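Local coordinates for Lactamase_B domain-containing protein (Bacillus lehensis G1, PDB 7EV5) that binds two zinc ions in a metallo-beta-lactamase fold and, resembling both B3 beta-lactamases and glyoxalase II, probably acts as a hydrolase, at residues 14-19 / 43-48. Numbering follows the deposited sequence.
Sequences AYVLYN and EQLTPL
Leu45 reaches across to Tyr18 and Val16 in a buried spot near the periphery of the metallo-beta-lactamase fold, on the helix-covered face of one of its two mixed sheets. Its two methyls divide the work: CD2 lies 3.9 Å from CB of Tyr18, whereas CD1 approaches CG1 of Val16 more loosely, at 4.4 Å. The forked end of a leucine suits this double task. Tyr18 offers Leu45 an apolar CB and a ring, which CD2 meets obliquely, at a position partly open to solvent; it also touches Met1. Beta-branching suits Val16 to the extended strand, and its small apolar side chain packs under Leu36, Trp39 and Leu40 of helix 33-42. Trp39 packs on Leu45 as well, joining the two segments through the helix. Strand 23-27 runs between strands 12-18 and 46-51, so these two share no backbone ladder. Tyr18 and Leu45 make the nearest CA pair, at 7.8 Å, and no hydrogen bond links the segments. What brings Leu45 here is the end of helix 33-42, where Gln44, with positive phi (57°), completes a Schellman motif that turns the chain toward strand 46-51. Just before it, the carbonyl O of Glu43 accepts a hydrogen bond from NZ of Lys22.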
loop_
_atom_site.group_PDB
_atom_site.type_symbol
_atom_site.label_atom_id
_atom_site.label_comp_id
_atom_site.label_asym_id
_atom_site.label_seq_id
_atom_site.Cartn_x
_atom_site.Cartn_y
_atom_site.Cartn_z
ATOM N N ALA A 14 -1.533 7.143 -2.548
ATOM C CA ALA A 14 -1.899 6.089 -3.478
ATOM C C ALA A 14 -0.841 6.024 -4.567
ATOM O O ALA A 14 -0.055 6.952 -4.757
ATOM C CB ALA A 14 -3.249 6.396 -4.131
ATOM N N TYR A 15 -0.824 4.917 -5.295
ATOM C CA TYR A 15 0.054 4.789 -6.451
ATOM C C TYR A 15 -0.733 4.219 -7.613
ATOM O O TYR A 15 -1.575 3.338 -7.430
ATOM C CB TYR A 15 1.281 3.893 -6.168
ATOM C CG TYR A 15 2.183 4.537 -5.164
ATOM C CD1 TYR A 15 3.121 5.479 -5.554
ATOM C CD2 TYR A 15 2.064 4.250 -3.814
ATOM C CE1 TYR A 15 3.921 6.103 -4.632
ATOM C CE2 TYR A 15 2.855 4.885 -2.878
ATOM C CZ TYR A 15 3.795 5.805 -3.293
ATOM O OH TYR A 15 4.604 6.454 -2.375
ATOM N N VAL A 16 -0.462 4.720 -8.812
ATOM C CA VAL A 16 -0.959 4.088 -10.024
ATOM C C VAL A 16 0.243 3.657 -10.846
ATOM O O VAL A 16 1.035 4.500 -11.282
ATOM C CB VAL A 16 -1.884 5.002 -10.839
ATOM C CG1 VAL A 16 -2.346 4.249 -12.078
ATOM C CG2 VAL A 16 -3.080 5.438 -10.006
ATOM N N LEU A 17 0.392 2.347 -11.026
ATOM C CA LEU A 17 1.413 1.759 -11.882
ATOM C C LEU A 17 0.768 1.432 -13.221
ATOM O O LEU A 17 -0.334 0.884 -13.257
ATOM C CB LEU A 17 1.930 0.472 -11.234
ATOM C CG LEU A 17 2.981 -0.354 -11.993
ATOM C CD1 LEU A 17 4.320 0.379 -12.112
ATOM C CD2 LEU A 17 3.158 -1.715 -11.310
ATOM N N TYR A 18 1.437 1.776 -14.319
ATOM C CA TYR A 18 0.835 1.599 -15.632
ATOM C C TYR A 18 1.873 1.069 -16.611
ATOM O O TYR A 18 3.069 0.998 -16.314
ATOM C CB TYR A 18 0.192 2.899 -16.141
ATOM C CG TYR A 18 1.113 4.095 -16.069
ATOM C CD1 TYR A 18 2.042 4.334 -17.071
ATOM C CD2 TYR A 18 1.065 4.978 -14.996
ATOM C CE1 TYR A 18 2.896 5.413 -17.014
ATOM C CE2 TYR A 18 1.916 6.059 -14.930
ATOM C CZ TYR A 18 2.827 6.273 -15.945
ATOM O OH TYR A 18 3.680 7.351 -15.895
ATOM N N ASN A 19 1.387 0.669 -17.789
ATOM C CA ASN A 19 2.215 0.189 -18.889
ATOM C C ASN A 19 1.897 0.999 -20.142
ATOM O O ASN A 19 1.024 1.873 -20.140
ATOM C CB ASN A 19 2.066 -1.328 -19.113
ATOM C CG ASN A 19 0.647 -1.751 -19.510
ATOM O OD1 ASN A 19 -0.160 -0.948 -19.980
ATOM N ND2 ASN A 19 0.350 -3.038 -19.336
ATOM N N GLU A 43 -6.557 10.387 -18.195
ATOM C CA GLU A 43 -5.391 9.730 -18.772
ATOM C C GLU A 43 -5.758 8.513 -19.603
ATOM O O GLU A 43 -4.862 7.880 -20.170
ATOM C CB GLU A 43 -4.407 9.341 -17.666
ATOM C CG GLU A 43 -3.877 10.527 -16.886
ATOM C CD GLU A 43 -3.208 11.550 -17.777
ATOM O OE1 GLU A 43 -2.316 11.165 -18.560
ATOM O OE2 GLU A 43 -3.577 12.739 -17.693
ATOM N N GLN A 44 -7.045 8.178 -19.680
ATOM C CA GLN A 44 -7.518 7.038 -20.461
ATOM C C GLN A 44 -6.837 5.742 -20.024
ATOM O O GLN A 44 -6.488 4.891 -20.845
ATOM C CB GLN A 44 -7.387 7.297 -21.967
ATOM C CG GLN A 44 -7.925 8.674 -22.370
ATOM C CD GLN A 44 -8.149 8.823 -23.868
ATOM O OE1 GLN A 44 -8.799 7.992 -24.501
ATOM N NE2 GLN A 44 -7.614 9.894 -24.435
ATOM N N LEU A 45 -6.633 5.601 -18.713
ATOM C CA LEU A 45 -6.046 4.397 -18.142
ATOM C C LEU A 45 -7.152 3.433 -17.732
ATOM O O LEU A 45 -8.191 3.845 -17.210
ATOM C CB LEU A 45 -5.194 4.753 -16.920
ATOM C CG LEU A 45 -3.868 5.466 -17.214
ATOM C CD1 LEU A 45 -3.241 6.078 -15.962
ATOM C CD2 LEU A 45 -2.876 4.525 -17.893
ATOM N N THR A 46 -6.921 2.144 -17.971
ATOM C CA THR A 46 -7.868 1.104 -17.584
ATOM C C THR A 46 -7.312 0.348 -16.387
ATOM O O THR A 46 -6.408 -0.486 -16.546
ATOM C CB THR A 46 -8.094 0.149 -18.759
ATOM O OG1 THR A 46 -8.727 0.867 -19.827
ATOM C CG2 THR A 46 -8.978 -1.016 -18.354
ATOM N N PRO A 47 -7.803 0.595 -15.177
ATOM C CA PRO A 47 -7.285 -0.147 -14.024
ATOM C C PRO A 47 -7.765 -1.588 -14.042
ATOM O O PRO A 47 -8.859 -1.898 -14.516
ATOM C CB PRO A 47 -7.848 0.611 -12.817
ATOM C CG PRO A 47 -8.991 1.381 -13.329
ATOM C CD PRO A 47 -8.772 1.635 -14.795
ATOM N N LEU A 48 -6.899 -2.469 -13.532
ATOM C CA LEU A 48 -7.129 -3.906 -13.492
ATOM C C LEU A 48 -7.407 -4.442 -12.097
ATOM O O LEU A 48 -8.061 -5.485 -11.976
ATOM C CB LEU A 48 -5.915 -4.660 -14.057
ATOM C CG LEU A 48 -5.483 -4.286 -15.471
ATOM C CD1 LEU A 48 -4.190 -5.003 -15.840
ATOM C CD2 LEU A 48 -6.591 -4.611 -16.468
#